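Local coordinates for protein diphosphomevalonate decarboxylase, putative (Trypanosoma brucei, PDB 2HKE) that probably catalyses the ATP-dependent decarboxylation of (R)-5-diphosphomevalonate to isopentenyl diphosphate, a precursor of isoprenoids and sterols, at residues E9-N13 / M112-S117; W180-M186 / L303-L307. The protein carries 1 engineered substitution. One frame throughout, in Å; residues are numbered along the deposited sequence.

From the N terminus, strand 5-15 supplies the first half of contact 1. The chain then runs through 98 residues, more strand than helix, before the loop and first turn of helix 114-130 return to that strand and close the loop of E9-N13 / M112-S117. Contact 2 opens later, at the turn leading into strand 183-189. It closes after a mainly helical excursion of 116 residues, where strand 298-303 ends and gives way to helix 307-317. The two loops therefore follow in series, neither nested nor crossed. Contact 1 joins sheet to helix near the centre of the chain; contact 2 fastens the end of a strand pair in the five-stranded sheet. Their centres lie about 21 Å apart.

Contact 1: E9-N13 / M112-S117; sequences EAPIN and MASSAS
I12 carries most of the contact, sending its two branches to different parts of M112-S117. With CG1 set between the backbone N and the carbonyl carbon (chi1 59°), CG2 falls beside the backbone N and rests 3.3 Å from A113 O, while also meeting S117 OG at 3.7 Å. The other branch ends in CD1, which touches CE of M112 at 3.8 Å. M112 reaches this methyl by bending at both chi2 and chi3, and the two side chains cross at about a right angle. Just before I12, packing is between small groups and backbone: A10 CB lies 3.3 Å from S117 O, and S117 CB lies 3.4 Å from P11 O.

Polar linkage across the contact runs through a water that accepts from N13 N at 3.2 Å and can donate to A113 O at 3.0 Å, although other acceptors compete for its protons. A113 is the centre of an inverse gamma turn, just ahead of the helix. The side chains of N13 and S117 have their main polar partners beyond the two segments, in R149 and S48 respectively.

The serine-rich M112-S117 is consistent with the ATP phosphate-binding loop of GHMP kinases. The contact sets the N-terminal end of helix 114-130 against strand 5-15 in the buried interior of the chain. F106 packs on I12, M112 and S114, T40 of strand 36-40 meets P11, and M112 extends to C187 and V189 of strand 183-189.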
# COMPACT_ATOMS: atom_id res chain seq x y z
N GLU A 9 -8.27 -4.94 -12.39
CA GLU A 9 -6.95 -4.55 -11.98
C GLU A 9 -7.09 -3.65 -10.75
O GLU A 9 -7.97 -2.79 -10.69
CB GLU A 9 -6.22 -3.84 -13.10
CG GLU A 9 -5.72 -4.83 -14.19
CD GLU A 9 -4.89 -4.15 -15.29
OE1 GLU A 9 -5.01 -2.90 -15.44
OE2 GLU A 9 -4.12 -4.89 -15.99
N ALA A 10 -6.22 -3.87 -9.77
CA ALA A 10 -6.17 -2.99 -8.61
C ALA A 10 -4.75 -2.48 -8.35
O ALA A 10 -3.76 -3.22 -8.52
CB ALA A 10 -6.72 -3.69 -7.38
N PRO A 11 -4.63 -1.25 -7.83
CA PRO A 11 -3.34 -0.65 -7.50
C PRO A 11 -2.90 -0.94 -6.06
O PRO A 11 -3.75 -1.28 -5.22
CB PRO A 11 -3.66 0.82 -7.59
CG PRO A 11 -5.02 0.92 -6.97
CD PRO A 11 -5.74 -0.34 -7.49
N ILE A 12 -1.62 -0.73 -5.75
CA ILE A 12 -1.24 -0.70 -4.32
C ILE A 12 -1.62 0.63 -3.69
O ILE A 12 -2.00 1.57 -4.36
CB ILE A 12 0.27 -1.00 -4.13
CG1 ILE A 12 1.15 -0.01 -4.87
CG2 ILE A 12 0.59 -2.44 -4.57
CD1 ILE A 12 2.61 -0.16 -4.53
N ASN A 13 -1.44 0.74 -2.37
CA ASN A 13 -1.60 2.00 -1.70
C ASN A 13 -0.51 2.10 -0.65
O ASN A 13 0.17 1.08 -0.32
CB ASN A 13 -3.00 2.10 -1.04
CG ASN A 13 -3.21 1.14 0.10
OD1 ASN A 13 -2.76 1.39 1.20
ND2 ASN A 13 -3.89 0.02 -0.16
N MET A 112 7.27 -4.93 -3.08
CA MET A 112 6.10 -4.06 -3.14
C MET A 112 4.92 -4.77 -2.48
O MET A 112 4.84 -6.02 -2.50
CB MET A 112 5.75 -3.71 -4.58
CG MET A 112 6.88 -3.09 -5.40
SD MET A 112 7.64 -1.74 -4.55
CE MET A 112 6.43 -0.42 -4.88
N ALA A 113 3.99 -3.99 -1.94
CA ALA A 113 2.89 -4.52 -1.13
C ALA A 113 1.81 -5.05 -2.04
O ALA A 113 0.66 -4.57 -2.01
CB ALA A 113 2.32 -3.42 -0.22
N SER A 114 2.17 -6.03 -2.86
CA SER A 114 1.30 -6.49 -3.92
C SER A 114 0.18 -7.39 -3.39
O SER A 114 -0.78 -7.70 -4.10
CB SER A 114 2.11 -7.17 -5.03
OG SER A 114 2.80 -8.31 -4.55
N SER A 115 0.27 -7.82 -2.14
CA SER A 115 -0.87 -8.54 -1.53
C SER A 115 -2.08 -7.63 -1.35
O SER A 115 -3.23 -8.05 -1.55
CB SER A 115 -0.46 -9.17 -0.19
OG SER A 115 -0.64 -8.20 0.84
N ALA A 116 -1.84 -6.37 -1.01
CA ALA A 116 -2.92 -5.39 -0.90
C ALA A 116 -3.68 -5.27 -2.21
O ALA A 116 -4.91 -5.28 -2.24
CB ALA A 116 -2.35 -4.03 -0.54
N SER A 117 -2.93 -5.12 -3.29
CA SER A 117 -3.55 -4.93 -4.59
C SER A 117 -4.22 -6.23 -5.07
O SER A 117 -5.33 -6.20 -5.66
CB SER A 117 -2.49 -4.41 -5.55
OG SER A 117 -1.39 -5.31 -5.65
O HOH W 1 -0.15 -1.85 -0.91

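Contact 2: W180-M186 / L303-L307; sequences WPEIQVM and LKEDL
The first torsion of L303 (chi1 -64°) places CG opposite its carbonyl carbon, and the nearly straight chi2 that follows extends CD1 and turns the other methyl, CD2, in among W180, E182 and I183. W180, its CG trans to the backbone N (chi1 -161°), turns its indole so that NE1 comes 3.8 Å from L303 CD2; the methyl approaches the ring obliquely. The same CD2 lies 4.0 Å from I183 CB, and this CB in turn lies over one face of the indole, near its rim.

I183 and L303 form an antiparallel, non-hydrogen-bonded pair, their side chains on the same face of the sheet. Just beyond it, K304 N donates to E182 O at 2.7 Å, with an N-H...O angle of 148° and the donor tilted moderately from the carbonyl plane. E182 O, within the type I turn W180-I183, takes besides this good bond a weak one from Q184 NE2 at 3.5 Å and a CA-H...O contact from L303.

On the other face, Q184 CG packs 4.0 Å from K304 CB. The extended lysine chain then leads away to a salt bridge with D329. L307 closes the row: its CD1 touches Q184 CB at 3.8 Å and M186 SD at 3.9 Å, the methionine and leucine meeting tip to tip.

L303-L307 belongs to the C-terminal, GHMP-type domain, and the contact ties the central strand of its five-stranded mixed sheet, 183-189, to the end of the adjacent strand 298-303, whence the chain leads through K304-D306 into helix 307-317. F237 of helix 237-256 packs on W180, I183 and L303, while L332 of helix 330-338 packs on Q184, K304 and L307.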
# COMPACT_ATOMS: atom_id res chain seq x y z
N TRP A 180 -6.00 16.99 -4.94
CA TRP A 180 -4.66 17.54 -4.75
C TRP A 180 -3.73 16.99 -5.80
O TRP A 180 -2.87 16.15 -5.50
CB TRP A 180 -4.16 17.16 -3.34
CG TRP A 180 -3.02 17.97 -2.76
CD1 TRP A 180 -2.26 18.90 -3.40
CD2 TRP A 180 -2.45 17.82 -1.46
NE1 TRP A 180 -1.31 19.40 -2.55
CE2 TRP A 180 -1.40 18.75 -1.35
CE3 TRP A 180 -2.76 17.03 -0.36
CZ2 TRP A 180 -0.66 18.91 -0.19
CZ3 TRP A 180 -2.04 17.17 0.79
CH2 TRP A 180 -1.02 18.11 0.89
N PRO A 181 -3.93 17.39 -7.07
CA PRO A 181 -3.17 16.79 -8.17
C PRO A 181 -1.67 17.07 -8.11
O PRO A 181 -0.91 16.38 -8.76
CB PRO A 181 -3.76 17.47 -9.43
CG PRO A 181 -4.53 18.63 -8.97
CD PRO A 181 -4.91 18.39 -7.53
N GLU A 182 -1.26 18.08 -7.35
CA GLU A 182 0.15 18.39 -7.20
C GLU A 182 0.94 17.33 -6.44
O GLU A 182 2.14 17.15 -6.68
CB GLU A 182 0.35 19.70 -6.52
CG GLU A 182 -0.19 20.84 -7.30
CD GLU A 182 -1.68 21.17 -7.01
OE1 GLU A 182 -2.46 20.41 -6.35
OE2 GLU A 182 -2.08 22.25 -7.50
N ILE A 183 0.30 16.64 -5.53
CA ILE A 183 1.04 15.69 -4.67
C ILE A 183 1.40 14.44 -5.47
O ILE A 183 0.61 13.88 -6.29
CB ILE A 183 0.32 15.51 -3.28
CG1 ILE A 183 1.30 14.94 -2.21
CG2 ILE A 183 -0.92 14.76 -3.47
CD1 ILE A 183 0.82 15.10 -0.82
N GLN A 184 2.65 14.02 -5.31
CA GLN A 184 3.18 12.90 -6.06
C GLN A 184 3.77 11.91 -5.10
O GLN A 184 4.19 12.30 -4.02
CB GLN A 184 4.32 13.36 -6.98
CG GLN A 184 3.95 14.40 -8.04
CD GLN A 184 2.88 13.93 -9.01
OE1 GLN A 184 3.07 12.96 -9.72
NE2 GLN A 184 1.77 14.68 -9.11
N VAL A 185 3.81 10.65 -5.51
CA VAL A 185 4.37 9.59 -4.67
C VAL A 185 5.53 8.93 -5.41
O VAL A 185 5.42 8.66 -6.63
CB VAL A 185 3.33 8.50 -4.40
CG1 VAL A 185 3.93 7.39 -3.49
CG2 VAL A 185 2.08 9.11 -3.77
N MET A 186 6.61 8.65 -4.70
CA MET A 186 7.66 7.81 -5.29
C MET A 186 7.96 6.67 -4.38
O MET A 186 7.58 6.67 -3.22
CB MET A 186 8.89 8.64 -5.62
CG MET A 186 8.69 9.75 -6.65
SD MET A 186 10.23 10.60 -7.06
CE MET A 186 10.57 11.63 -5.62
N LEU A 303 5.60 17.47 -3.79
CA LEU A 303 4.77 18.15 -4.80
C LEU A 303 5.44 18.09 -6.15
O LEU A 303 6.66 18.13 -6.24
CB LEU A 303 4.53 19.58 -4.41
CG LEU A 303 3.73 19.76 -3.11
CD1 LEU A 303 3.37 21.27 -2.82
CD2 LEU A 303 2.46 18.87 -3.03
N LYS A 304 4.63 18.05 -7.22
CA LYS A 304 5.15 18.00 -8.59
C LYS A 304 6.24 19.01 -8.91
O LYS A 304 7.28 18.66 -9.48
CB LYS A 304 3.97 18.15 -9.56
CG LYS A 304 4.27 17.63 -10.92
CD LYS A 304 3.02 17.46 -11.81
CE LYS A 304 3.55 16.87 -13.13
NZ LYS A 304 2.64 16.86 -14.39
N GLU A 305 6.01 20.27 -8.57
CA GLU A 305 7.00 21.36 -8.76
C GLU A 305 8.38 21.06 -8.15
O GLU A 305 9.43 21.48 -8.67
CB GLU A 305 6.44 22.70 -8.25
CG GLU A 305 6.19 22.73 -6.76
CD GLU A 305 5.18 23.81 -6.32
OE1 GLU A 305 5.44 25.03 -6.60
OE2 GLU A 305 4.11 23.43 -5.75
N ASP A 306 8.37 20.31 -7.05
CA ASP A 306 9.58 20.06 -6.29
C ASP A 306 10.22 18.73 -6.68
O ASP A 306 11.33 18.45 -6.25
CB ASP A 306 9.25 20.02 -4.81
CG ASP A 306 8.97 21.41 -4.23
OD1 ASP A 306 9.53 22.39 -4.77
OD2 ASP A 306 8.20 21.53 -3.24
N LEU A 307 9.56 17.93 -7.49
CA LEU A 307 9.98 16.56 -7.68
C LEU A 307 11.30 16.49 -8.45
O LEU A 307 12.14 15.68 -8.10
CB LEU A 307 8.88 15.73 -8.34
CG LEU A 307 9.17 14.23 -8.52
CD1 LEU A 307 7.88 13.39 -8.42
CD2 LEU A 307 9.99 13.86 -9.76